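Local coordinates for protein geranyl diphosphate synthase small subunit (Antirrhinum majus, PDB 3QKC) that probably partners a catalytic large subunit in making geranyl diphosphate, the C10 monoterpene precursor, from isopentenyl and dimethylallyl diphosphates, at residues Asn86-Asp91 against Ile99-Asp104; Tyr158-Leu163 against Leu219-Ser224. All coordinates share one frame; numbering follows the deposited sequence.

Contact 1 of 2, residues Asn86-Asp91 against Ile99-Asp104; sequences NLPLTD and IQHKFD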
loop_
_atom_site.group_PDB
_atom_site.type_symbol
_atom_site.label_atom_id
_atom_site.label_comp_id
_atom_site.label_asym_id
_atom_site.label_seq_id
_atom_site.Cartn_x
_atom_site.Cartn_y
_atom_site.Cartn_z
ATOM N N ASN A 86 0.610 -4.278 -17.115
ATOM C CA ASN A 86 1.275 -5.019 -18.174
ATOM C C ASN A 86 1.453 -6.460 -17.774
ATOM O O ASN A 86 2.048 -7.236 -18.504
ATOM C CB ASN A 86 2.615 -4.375 -18.509
ATOM C CG ASN A 86 2.459 -3.049 -19.239
ATOM O OD1 ASN A 86 2.309 -3.022 -20.456
ATOM N ND2 ASN A 86 2.500 -1.954 -18.501
ATOM N N LEU A 87 0.903 -6.819 -16.618
ATOM C CA LEU A 87 0.973 -8.180 -16.114
ATOM C C LEU A 87 0.155 -9.180 -16.968
ATOM O O LEU A 87 -1.063 -9.039 -17.103
ATOM C CB LEU A 87 0.502 -8.199 -14.669
ATOM C CG LEU A 87 0.463 -9.533 -13.945
ATOM C CD1 LEU A 87 1.853 -10.098 -13.874
ATOM C CD2 LEU A 87 -0.092 -9.304 -12.542
ATOM N N PRO A 88 0.823 -10.191 -17.547
ATOM C CA PRO A 88 0.090 -11.214 -18.321
ATOM C C PRO A 88 -0.801 -12.077 -17.426
ATOM O O PRO A 88 -0.308 -12.759 -16.526
ATOM C CB PRO A 88 1.206 -12.075 -18.924
ATOM C CG PRO A 88 2.422 -11.239 -18.866
ATOM C CD PRO A 88 2.277 -10.406 -17.612
ATOM N N LEU A 89 -2.104 -12.039 -17.670
ATOM C CA LEU A 89 -3.052 -12.872 -16.930
ATOM C C LEU A 89 -3.433 -14.114 -17.751
ATOM O O LEU A 89 -2.700 -14.510 -18.664
ATOM C CB LEU A 89 -4.299 -12.055 -16.563
ATOM C CG LEU A 89 -4.102 -10.893 -15.574
ATOM C CD1 LEU A 89 -5.375 -10.082 -15.473
ATOM C CD2 LEU A 89 -3.649 -11.390 -14.199
ATOM N N THR A 90 -4.565 -14.728 -17.398
ATOM C CA THR A 90 -5.161 -15.807 -18.179
ATOM C C THR A 90 -5.244 -15.401 -19.642
ATOM O O THR A 90 -4.735 -16.109 -20.511
ATOM C CB THR A 90 -6.556 -16.211 -17.616
ATOM O OG1 THR A 90 -6.440 -17.456 -16.920
ATOM C CG2 THR A 90 -7.608 -16.350 -18.715
ATOM N N ASP A 91 -5.852 -14.244 -19.895
ATOM C CA ASP A 91 -6.036 -13.734 -21.250
ATOM C C ASP A 91 -5.110 -12.546 -21.570
ATOM O O ASP A 91 -5.528 -11.563 -22.192
ATOM C CB ASP A 91 -7.509 -13.377 -21.476
ATOM C CG ASP A 91 -8.042 -12.385 -20.450
ATOM O OD1 ASP A 91 -7.373 -12.143 -19.418
ATOM O OD2 ASP A 91 -9.136 -11.834 -20.688
ATOM N N ILE A 99 4.975 -5.111 -23.638
ATOM C CA ILE A 99 6.320 -4.738 -23.225
ATOM C C ILE A 99 7.180 -5.995 -23.072
ATOM O O ILE A 99 6.670 -7.116 -23.171
ATOM C CB ILE A 99 6.303 -3.898 -21.922
ATOM C CG1 ILE A 99 5.869 -4.746 -20.720
ATOM C CG2 ILE A 99 5.383 -2.673 -22.092
ATOM C CD1 ILE A 99 5.994 -4.025 -19.366
ATOM N N GLN A 100 8.481 -5.813 -22.867
ATOM C CA GLN A 100 9.335 -6.946 -22.546
ATOM C C GLN A 100 9.296 -7.222 -21.048
ATOM O O GLN A 100 9.215 -6.301 -20.244
ATOM C CB GLN A 100 10.777 -6.744 -23.050
ATOM C CG GLN A 100 10.921 -6.585 -24.579
ATOM C CD GLN A 100 10.478 -7.813 -25.405
ATOM O OE1 GLN A 100 10.423 -8.946 -24.907
ATOM N NE2 GLN A 100 10.189 -7.580 -26.690
ATOM N N HIS A 101 9.317 -8.501 -20.697
ATOM C CA HIS A 101 9.316 -8.960 -19.316
ATOM C C HIS A 101 10.560 -9.803 -19.064
ATOM O O HIS A 101 10.722 -10.857 -19.658
ATOM C CB HIS A 101 8.079 -9.815 -19.050
ATOM C CG HIS A 101 6.795 -9.127 -19.378
ATOM N ND1 HIS A 101 6.117 -8.347 -18.463
ATOM C CD2 HIS A 101 6.068 -9.094 -20.516
ATOM C CE1 HIS A 101 5.027 -7.862 -19.030
ATOM N NE2 HIS A 101 4.974 -8.302 -20.276
ATOM N N LYS A 102 11.427 -9.323 -18.175
ATOM C CA LYS A 102 12.595 -10.078 -17.715
ATOM C C LYS A 102 12.214 -11.119 -16.653
ATOM O O LYS A 102 12.971 -12.047 -16.399
ATOM C CB LYS A 102 13.655 -9.107 -17.175
ATOM C CG LYS A 102 14.953 -9.745 -16.683
ATOM C CD LYS A 102 15.940 -8.682 -16.195
ATOM C CE LYS A 102 17.247 -9.302 -15.666
ATOM N NZ LYS A 102 18.312 -8.271 -15.429
ATOM N N PHE A 103 11.043 -10.961 -16.038
ATOM C CA PHE A 103 10.584 -11.872 -14.987
ATOM C C PHE A 103 9.230 -12.474 -15.318
ATOM O O PHE A 103 8.465 -11.906 -16.093
ATOM C CB PHE A 103 10.499 -11.135 -13.636
ATOM C CG PHE A 103 11.831 -10.712 -13.092
ATOM C CD1 PHE A 103 12.634 -11.620 -12.397
ATOM C CD2 PHE A 103 12.287 -9.407 -13.275
ATOM C CE1 PHE A 103 13.872 -11.231 -11.896
ATOM C CE2 PHE A 103 13.541 -9.006 -12.781
ATOM C CZ PHE A 103 14.324 -9.916 -12.088
ATOM N N ASP A 104 8.934 -13.613 -14.704
ATOM C CA ASP A 104 7.644 -14.290 -14.865
ATOM C C ASP A 104 6.462 -13.499 -14.295
ATOM O O ASP A 104 6.658 -12.618 -13.450
ATOM C CB ASP A 104 7.691 -15.696 -14.252
ATOM C CG ASP A 104 8.453 -16.684 -15.122
ATOM O OD1 ASP A 104 7.819 -17.459 -15.881
ATOM O OD2 ASP A 104 9.701 -16.678 -15.052
#
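Asn86 and Ile99 bring the two loop segments closest, with CA atoms 7.1 Å apart, and the spacing widens to 8.9 Å between the CA atoms of Pro88 and Asp104. Neither run is helix or strand, and side chains together with one backbone carbonyl make the join. Asn86 presents the flank of its side chain to Ile99, the two chains crossing at about a right angle. The CD1 methyl of Ile99 lies 3.5 Å from Asn86 CB, while the other branch, CG2, comes 3.5 Å from Asn86 OD1. Ile99 can use both branches because CG1 sits between its backbone N and carbonyl carbon (chi1 69°), the crowded position, with CD1 extended beyond it. Asn86 ND2 is hydrogen-bonded to Tyr82 O, in the last turn of helix 68-85, which helps set the amide's rotation; Ile99 offers only methyl and methylene groups here, making the contact van der Waals.

His101 illustrates how a ring can be used on two sides at once. At its edge, near the ring plane, Asn86 O approaches CE1 to 3.1 Å, consistent with a weak C-H...O contact. Over one face, offset toward the rim, lies Pro88, whose CG is 4.1 Å from His101 NE2. A hydrogen bond between His101 ND1 and Glu108 OE2 of helix 105-126 helps fix the ring's rotation, and Pro88 also packs on Glu108.

This loop joins helix 68-85 to helix 105-126 in the all-helical isoprenyl diphosphate synthase fold. In catalytically active relatives the first aspartate-rich, metal-binding motif lies at this helix end; here Asn86 appears to replace the second of its paired aspartates, although Asp91 remains, consistent with a subunit that depends on a catalytic partner.

Contact 2 of 2, residues Tyr158-Leu163 against Leu219-Ser224; sequences YHELGL and LGKNRS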
loop_
_atom_site.group_PDB
_atom_site.type_symbol
_atom_site.label_atom_id
_atom_site.label_comp_id
_atom_site.label_asym_id
_atom_site.label_seq_id
_atom_site.Cartn_x
_atom_site.Cartn_y
_atom_site.Cartn_z
ATOM N N TYR A 158 -10.154 0.077 -13.492
ATOM C CA TYR A 158 -11.481 -0.568 -13.500
ATOM C C TYR A 158 -12.285 -0.153 -14.740
ATOM O O TYR A 158 -12.777 -1.007 -15.463
ATOM C CB TYR A 158 -12.257 -0.304 -12.187
ATOM C CG TYR A 158 -13.640 -0.955 -12.075
ATOM C CD1 TYR A 158 -14.805 -0.268 -12.466
ATOM C CD2 TYR A 158 -13.783 -2.241 -11.565
ATOM C CE1 TYR A 158 -16.076 -0.864 -12.362
ATOM C CE2 TYR A 158 -15.029 -2.847 -11.456
ATOM C CZ TYR A 158 -16.176 -2.158 -11.854
ATOM O OH TYR A 158 -17.400 -2.774 -11.734
ATOM N N HIS A 159 -12.393 1.146 -15.006
ATOM C CA HIS A 159 -13.169 1.596 -16.181
ATOM C C HIS A 159 -12.431 1.432 -17.505
ATOM O O HIS A 159 -13.050 1.418 -18.567
ATOM C CB HIS A 159 -13.657 3.034 -16.022
ATOM C CG HIS A 159 -14.549 3.232 -14.845
ATOM N ND1 HIS A 159 -15.859 2.807 -14.826
ATOM C CD2 HIS A 159 -14.316 3.800 -13.641
ATOM C CE1 HIS A 159 -16.398 3.112 -13.658
ATOM N NE2 HIS A 159 -15.481 3.713 -12.920
ATOM N N GLU A 160 -11.110 1.298 -17.426
ATOM C CA GLU A 160 -10.264 1.082 -18.593
ATOM C C GLU A 160 -10.521 -0.286 -19.214
ATOM O O GLU A 160 -10.186 -0.529 -20.378
ATOM C CB GLU A 160 -8.795 1.196 -18.183
ATOM C CG GLU A 160 -7.845 1.500 -19.321
ATOM C CD GLU A 160 -6.424 1.733 -18.855
ATOM O OE1 GLU A 160 -6.151 1.674 -17.633
ATOM O OE2 GLU A 160 -5.570 1.970 -19.728
ATOM N N LEU A 161 -11.112 -1.173 -18.417
ATOM C CA LEU A 161 -11.463 -2.520 -18.852
ATOM C C LEU A 161 -12.564 -2.556 -19.920
ATOM O O LEU A 161 -12.428 -3.258 -20.925
ATOM C CB LEU A 161 -11.826 -3.388 -17.642
ATOM C CG LEU A 161 -10.629 -3.788 -16.772
ATOM C CD1 LEU A 161 -11.078 -4.596 -15.569
ATOM C CD2 LEU A 161 -9.598 -4.554 -17.585
ATOM N N GLY A 162 -13.637 -1.792 -19.711
ATOM C CA GLY A 162 -14.730 -1.700 -20.694
ATOM C C GLY A 162 -14.445 -0.749 -21.849
ATOM O O GLY A 162 -15.292 0.079 -22.197
ATOM N N LEU A 163 -13.267 -0.888 -22.459
ATOM C CA LEU A 163 -12.780 0.079 -23.445
ATOM C C LEU A 163 -13.151 -0.216 -24.903
ATOM O O LEU A 163 -13.478 -1.353 -25.260
ATOM C CB LEU A 163 -11.265 0.264 -23.311
ATOM C CG LEU A 163 -10.691 1.623 -23.731
ATOM C CD1 LEU A 163 -11.353 2.785 -22.978
ATOM C CD2 LEU A 163 -9.168 1.649 -23.565
ATOM N N LEU A 219 -2.512 12.857 -23.900
ATOM C CA LEU A 219 -1.411 12.784 -24.858
ATOM C C LEU A 219 -0.963 11.347 -25.067
ATOM O O LEU A 219 -0.668 10.952 -26.189
ATOM C CB LEU A 219 -0.232 13.635 -24.387
ATOM C CG LEU A 219 -0.073 15.058 -24.925
ATOM C CD1 LEU A 219 -1.315 15.916 -24.727
ATOM C CD2 LEU A 219 1.138 15.705 -24.262
ATOM N N GLY A 220 -0.936 10.574 -23.981
ATOM C CA GLY A 220 -0.562 9.156 -24.009
ATOM C C GLY A 220 -1.550 8.240 -24.720
ATOM O O GLY A 220 -1.288 7.041 -24.879
ATOM N N LYS A 221 -2.694 8.803 -25.116
ATOM C CA LYS A 221 -3.647 8.151 -26.013
ATOM C C LYS A 221 -3.354 8.550 -27.453
ATOM O O LYS A 221 -3.398 7.718 -28.364
ATOM C CB LYS A 221 -5.088 8.524 -25.639
ATOM C CG LYS A 221 -5.897 7.400 -24.979
ATOM C CD LYS A 221 -5.352 6.981 -23.611
ATOM C CE LYS A 221 -6.065 5.733 -23.121
ATOM N NZ LYS A 221 -5.640 5.332 -21.758
ATOM N N ASN A 222 -3.065 9.840 -27.634
ATOM C CA ASN A 222 -2.645 10.435 -28.908
ATOM C C ASN A 222 -3.651 10.315 -30.060
ATOM O O ASN A 222 -3.281 10.443 -31.233
ATOM C CB ASN A 222 -1.258 9.914 -29.326
ATOM C CG ASN A 222 -0.412 10.980 -30.006
ATOM O OD1 ASN A 222 -0.180 10.925 -31.214
ATOM N ND2 ASN A 222 0.050 11.961 -29.229
ATOM N N ARG A 223 -4.922 10.090 -29.726
ATOM C CA ARG A 223 -5.966 9.922 -30.748
ATOM C C ARG A 223 -6.593 11.220 -31.277
ATOM O O ARG A 223 -7.563 11.183 -32.050
ATOM C CB ARG A 223 -7.037 8.930 -30.285
ATOM C CG ARG A 223 -6.958 7.592 -31.006
ATOM C CD ARG A 223 -5.836 6.683 -30.478
ATOM N NE ARG A 223 -5.069 6.076 -31.573
ATOM C CZ ARG A 223 -5.525 5.139 -32.407
ATOM N NH1 ARG A 223 -6.766 4.673 -32.298
ATOM N NH2 ARG A 223 -4.734 4.670 -33.366
ATOM N N SER A 224 -6.030 12.355 -30.859
ATOM C CA SER A 224 -6.352 13.682 -31.416
ATOM C C SER A 224 -7.794 14.187 -31.239
ATOM O O SER A 224 -8.042 15.383 -31.391
ATOM C CB SER A 224 -5.909 13.796 -32.890
ATOM O OG SER A 224 -4.544 14.178 -32.999
#
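Glu160 and Lys221 mark the nearest approach of two backbones that stay well apart, their CA atoms 12.2 Å from each other. The first segment runs out of helix 153-160 and turns at Gly162, the centre of an inverse gamma turn, whereas the second leaves helix 199-219 as loop. Two long side chains bridge the gap.

Glu160 reaches out with CG anti to the backbone N (chi1 -159°) and an extended chain beyond. Lys221 bends at chi2 (65°) and then runs straight; the two chains cross at a slant, with the ammonium group reaching the OE2 side of the carboxylate. The result is a long salt bridge, 3.9 Å between Glu160 OE2 and Lys221 NZ, better read as electrostatic attraction than as a direct bond. The carboxylate has a second cation: Glu160 OE1 forms a salt bridge with Lys179. Two lysines thus share one carboxylate, which would probably favour its ionised form.

Beyond the bridge, Asn222 is the first residue after the helix to leave helical backbone angles, with positive phi. Its ND2 donates to Leu219 O at 3.3 Å, reaching a lone pair in the carbonyl plane with an N-H...O angle of 154°; the side chain thus turns back to a carbonyl of the last helical residue.

Helix 169-195 lies beside both partners: Glu160 packs on its Val175, Lys221 on its Ile172, and Lys179 belongs to it too. The contact lies against this helix at the surface, linking the C-terminal part of helix 153-160 with the loop that leads to helix 227-241.

Overall arrangement
The two contacts follow one another along the chain, with centres about 20 Å apart and nearest atoms about 7 Å apart, and they share no element. Contact 1 is partly buried and joins two parts of a single interhelical loop by packing, its polar groups being anchored to the flanking helices. Contact 2 belongs to the surface and brings together segments distant in sequence through one long charge pair, with little surface buried. Both border the second subunit: Leu89 in contact 1 and Leu161 in contact 2 each pack on Asn106 of that subunit. Close packing within a loop thus contrasts with a long electrostatic link between the C-terminal part of one helix and the loop after another.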